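Local coordinates for putative GH105 family protein (Salmonella enterica subsp. enterica serovar Paratyphi A, PDB 3QWT) that is of unknown function but, as a putative GH105 family member with an alpha/alpha toroid fold, probably hydrolyses unsaturated uronic acid-containing oligosaccharides, at residues A[169-172]-A[173-177]; A[279-282]-A[283-287]. All coordinates share one frame; numbering follows the deposited sequence.

Interaction 1: residues A[169-172]-A[173-177]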
loop_
_atom_site.group_PDB
_atom_site.type_symbol
_atom_site.label_atom_id
_atom_site.label_comp_id
_atom_site.label_asym_id
_atom_site.label_seq_id
_atom_site.Cartn_x
_atom_site.Cartn_y
_atom_site.Cartn_z
ATOM N N ASP A 169 20.572 -2.121 -34.990
ATOM C CA ASP A 169 21.503 -2.863 -34.161
ATOM C C ASP A 169 21.563 -2.282 -32.732
ATOM O O ASP A 169 21.822 -2.992 -31.759
ATOM C CB ASP A 169 22.905 -2.863 -34.813
ATOM C CG ASP A 169 22.886 -3.330 -36.301
ATOM O OD1 ASP A 169 23.478 -4.388 -36.630
ATOM O OD2 ASP A 169 22.281 -2.636 -37.149
ATOM N N THR A 170 21.324 -0.987 -32.611
ATOM C CA THR A 170 21.350 -0.350 -31.310
ATOM C C THR A 170 20.410 -1.077 -30.369
ATOM O O THR A 170 20.700 -1.180 -29.196
ATOM C CB THR A 170 20.962 1.121 -31.407
ATOM O OG1 THR A 170 21.880 1.783 -32.280
ATOM C CG2 THR A 170 20.992 1.790 -30.045
ATOM N N LEU A 171 19.298 -1.611 -30.877
ATOM C CA LEU A 171 18.332 -2.200 -29.947
ATOM C C LEU A 171 18.906 -3.416 -29.231
ATOM O O LEU A 171 18.572 -3.669 -28.073
ATOM C CB LEU A 171 16.975 -2.503 -30.607
ATOM C CG LEU A 171 16.143 -1.241 -30.896
ATOM C CD1 LEU A 171 15.087 -1.493 -31.957
ATOM C CD2 LEU A 171 15.499 -0.682 -29.623
HETATM N N MSE A 172 19.786 -4.145 -29.915
HETATM C CA MSE A 172 20.376 -5.350 -29.354
HETATM C C MSE A 172 21.612 -5.058 -28.491
HETATM O O MSE A 172 21.774 -5.637 -27.407
HETATM C CB MSE A 172 20.742 -6.335 -30.475
HETATM C CG MSE A 172 21.459 -7.604 -30.018
HETATM SE SE MSE A 172 20.277 -8.850 -29.082
HETATM C CE MSE A 172 21.189 -8.861 -27.357
HETATM N N MSE A 173 22.476 -4.170 -28.976
HETATM C CA MSE A 173 23.788 -3.948 -28.366
HETATM C C MSE A 173 23.809 -3.010 -27.149
HETATM O O MSE A 173 24.744 -3.070 -26.354
HETATM C CB MSE A 173 24.768 -3.410 -29.396
HETATM C CG MSE A 173 24.757 -4.152 -30.722
HETATM SE SE MSE A 173 24.732 -6.089 -30.544
HETATM C CE MSE A 173 24.214 -6.472 -32.401
ATOM N N THR A 174 22.817 -2.129 -27.016
ATOM C CA THR A 174 22.792 -1.190 -25.886
ATOM C C THR A 174 21.441 -1.091 -25.188
ATOM O O THR A 174 21.368 -1.091 -23.964
ATOM C CB THR A 174 23.267 0.233 -26.299
ATOM O OG1 THR A 174 24.672 0.198 -26.546
ATOM C CG2 THR A 174 23.022 1.249 -25.198
ATOM N N VAL A 175 20.364 -0.990 -25.947
ATOM C CA VAL A 175 19.085 -0.860 -25.292
ATOM C C VAL A 175 18.758 -2.053 -24.397
ATOM O O VAL A 175 18.440 -1.884 -23.231
ATOM C CB VAL A 175 17.925 -0.658 -26.260
ATOM C CG1 VAL A 175 16.668 -0.358 -25.445
ATOM C CG2 VAL A 175 18.232 0.471 -27.210
ATOM N N LEU A 176 18.808 -3.257 -24.942
ATOM C CA LEU A 176 18.414 -4.408 -24.149
ATOM C C LEU A 176 19.306 -4.552 -22.911
ATOM O O LEU A 176 18.805 -4.798 -21.822
ATOM C CB LEU A 176 18.403 -5.685 -24.992
ATOM C CG LEU A 176 18.063 -6.951 -24.207
ATOM C CD1 LEU A 176 16.710 -6.824 -23.524
ATOM C CD2 LEU A 176 18.065 -8.133 -25.126
ATOM N N PRO A 177 20.634 -4.403 -23.075
ATOM C CA PRO A 177 21.495 -4.452 -21.881
ATOM C C PRO A 177 21.103 -3.406 -20.849
ATOM O O PRO A 177 21.114 -3.686 -19.651
ATOM C CB PRO A 177 22.890 -4.149 -22.439
ATOM C CG PRO A 177 22.835 -4.646 -23.854
ATOM C CD PRO A 177 21.418 -4.447 -24.328
#
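Met172 and Met173, both built as selenomethionine, have side chains that wrap past each other at an oblique angle, SE of Met173 lying 3.6 Å from CG of Met172. The Met173 chain bends at chi2 (-45°), turning SE back over the preceding residue, so that CE meets CB and CG of Met172; its CG rests on Asp169 O. Met172 takes the other course: its CG stands anti to the backbone N (chi1 176°), and two further bends carry CE along the helix to CD2 of Leu176, 3.9 Å away, where the two side chains run side by side. On another side of the helix, CD2 of Leu171 lies alongside CG2 of Val175 (3.8 Å), and this valine methyl fills the notch between Leu171 CD2 and Thr170 O, 3.6 Å from the oxygen. Helices 188-205 and 231-248 cover these apolar bumps, with Tyr74 and Val71 of helix 67-83 against the methionine pair.

The backbone beneath them widens. Asp169 O takes the N-H groups of both Met172 and Met173, and Thr170 O accepts from Thr174 N (3.2 Å) and, five residues on and almost straight, from Val175 N (3.3 Å). Leu171 O likewise reaches Leu176 N at 3.2 Å. Pro177 has no N-H to offer, and its ring carbon CD rests 3.3 Å from Met172 O in place of a donor. A wider pi-type turn running into a proline kink is thus built into the opening of helix 170-184, one of the helices of the alpha/alpha toroid.

Interaction 2: residues A[279-282]-A[283-287]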
loop_
_atom_site.group_PDB
_atom_site.type_symbol
_atom_site.label_atom_id
_atom_site.label_comp_id
_atom_site.label_asym_id
_atom_site.label_seq_id
_atom_site.Cartn_x
_atom_site.Cartn_y
_atom_site.Cartn_z
ATOM N N GLY A 279 13.875 -22.429 -45.965
ATOM C CA GLY A 279 13.647 -22.089 -44.575
ATOM C C GLY A 279 14.535 -20.939 -44.145
ATOM O O GLY A 279 14.439 -20.456 -43.016
ATOM N N LEU A 280 15.403 -20.504 -45.055
ATOM C CA LEU A 280 16.274 -19.362 -44.815
ATOM C C LEU A 280 15.682 -18.086 -45.402
ATOM O O LEU A 280 14.713 -18.141 -46.155
ATOM C CB LEU A 280 17.662 -19.610 -45.396
ATOM C CG LEU A 280 18.689 -20.170 -44.401
ATOM C CD1 LEU A 280 18.417 -21.632 -44.033
ATOM C CD2 LEU A 280 20.085 -20.009 -44.961
ATOM N N TRP A 281 16.266 -16.944 -45.046
ATOM C CA TRP A 281 15.820 -15.654 -45.569
ATOM C C TRP A 281 16.920 -14.963 -46.345
ATOM O O TRP A 281 18.095 -15.104 -46.002
ATOM C CB TRP A 281 15.398 -14.722 -44.431
ATOM C CG TRP A 281 14.041 -14.947 -43.942
ATOM C CD1 TRP A 281 12.899 -14.312 -44.351
ATOM C CD2 TRP A 281 13.652 -15.864 -42.925
ATOM N NE1 TRP A 281 11.821 -14.778 -43.641
ATOM C CE2 TRP A 281 12.255 -15.733 -42.757
ATOM C CE3 TRP A 281 14.350 -16.782 -42.131
ATOM C CZ2 TRP A 281 11.542 -16.488 -41.826
ATOM C CZ3 TRP A 281 13.643 -17.532 -41.210
ATOM C CH2 TRP A 281 12.251 -17.383 -41.066
ATOM N N HIS A 282 16.531 -14.194 -47.365
ATOM C CA HIS A 282 17.478 -13.430 -48.179
ATOM C C HIS A 282 18.085 -12.229 -47.428
ATOM O O HIS A 282 17.403 -11.556 -46.643
ATOM C CB HIS A 282 16.810 -12.974 -49.475
ATOM C CG HIS A 282 16.290 -14.099 -50.316
ATOM N ND1 HIS A 282 17.087 -14.799 -51.201
ATOM C CD2 HIS A 282 15.053 -14.642 -50.416
ATOM C CE1 HIS A 282 16.363 -15.721 -51.807
ATOM N NE2 HIS A 282 15.124 -15.645 -51.354
ATOM N N THR A 283 19.368 -11.970 -47.676
ATOM C CA THR A 283 20.112 -10.952 -46.937
ATOM C C THR A 283 19.526 -9.564 -47.181
ATOM O O THR A 283 19.570 -8.690 -46.306
ATOM C CB THR A 283 21.623 -10.992 -47.251
ATOM O OG1 THR A 283 22.337 -10.278 -46.241
ATOM C CG2 THR A 283 21.922 -10.384 -48.616
ATOM N N LEU A 284 18.977 -9.359 -48.373
ATOM C CA LEU A 284 17.992 -8.304 -48.559
ATOM C C LEU A 284 16.670 -9.025 -48.649
ATOM O O LEU A 284 16.410 -9.731 -49.629
ATOM C CB LEU A 284 18.244 -7.499 -49.820
ATOM C CG LEU A 284 18.963 -6.154 -49.736
ATOM C CD1 LEU A 284 19.333 -5.780 -48.317
ATOM C CD2 LEU A 284 20.181 -6.149 -50.651
ATOM N N LEU A 285 15.847 -8.852 -47.615
ATOM C CA LEU A 285 14.679 -9.692 -47.395
ATOM C C LEU A 285 13.692 -9.669 -48.544
ATOM O O LEU A 285 13.002 -10.654 -48.775
ATOM C CB LEU A 285 13.948 -9.297 -46.111
ATOM C CG LEU A 285 14.672 -9.519 -44.776
ATOM C CD1 LEU A 285 13.886 -8.843 -43.609
ATOM C CD2 LEU A 285 14.898 -11.011 -44.505
ATOM N N ASP A 286 13.598 -8.532 -49.228
ATOM C CA ASP A 286 12.655 -8.365 -50.337
ATOM C C ASP A 286 13.349 -8.501 -51.706
ATOM O O ASP A 286 12.813 -8.084 -52.735
ATOM C CB ASP A 286 11.911 -7.027 -50.214
ATOM C CG ASP A 286 12.850 -5.822 -50.224
ATOM O OD1 ASP A 286 14.050 -5.971 -49.897
ATOM O OD2 ASP A 286 12.378 -4.718 -50.557
ATOM N N ASP A 287 14.542 -9.092 -51.704
ATOM C CA ASP A 287 15.304 -9.334 -52.928
ATOM C C ASP A 287 15.644 -10.828 -53.049
ATOM O O ASP A 287 16.682 -11.279 -52.572
ATOM C CB ASP A 287 16.583 -8.480 -52.947
ATOM C CG ASP A 287 17.356 -8.603 -54.256
ATOM O OD1 ASP A 287 17.057 -9.532 -55.037
ATOM O OD2 ASP A 287 18.270 -7.779 -54.500
HETATM O O HOH W 1 13.854 -13.424 -47.617
#
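Trp281 and His282 run extended, and the chain then folds back on itself from Thr283 onward, entering a type I beta turn from Leu284 to Asp287 that Asp287 N closes on Leu284 O at 2.9 Å. No direct hydrogen bond joins the two segments. A water serves instead, accepting from His282 N (2.8 Å) and donating to Leu285 O (3.1 Å), while His282 O receives a CA-H...O contact from Leu285 CA at 3.4 Å. The turn lies in the long connection between helices 255-272 and 294-309 of the alpha/alpha toroid, and backbone bonds of Thr283 with Ala231 and Tyr291 tie it to neighbouring chain.

Among the side chains, Leu285 does the reaching: with its CG anti to the carbonyl carbon (chi1 -66°), the CD2 branch swings back to Trp281, crossing it obliquely, and lies 3.7 Å from CB and near the CG-CD1 bond of the indole. The same methyl comes 3.3 Å from His282 O. The Trp281 ring meets Phe300 edge-to-face and gives its NE1 proton to Leu271 O. His282 lies beside the turn, by the carbonyl oxygens of its first and last residues, its CB 3.3 Å from Leu284 O and its CG 3.6 Å from Asp287 O. Ser290 ties this corner with three hydrogen bonds: its carbonyl to His282 ND1, its OG to Leu284 O and to Asp287 O.

Interactions 1 and 2 follow one another along the chain, their centres 23 Å apart and their nearest atoms about 11 Å apart, so neither touches the other. Helix 231-248 is what they share as a neighbour: Leu237 and Trp236 pack on Leu171, Met172 and Met173 of interaction 1, whereas the backbone of Ala231, at the start of that helix, bonds to Thr283. Interaction 1 is the more central, its centre about 9 Å from the centre of the chain, against about 17 Å for the centre of interaction 2. Asp169, held by Trp236 and His215, has its side chain about 3 Å from a bound glycerol, which may mark a pocket at that end of helix 170-184.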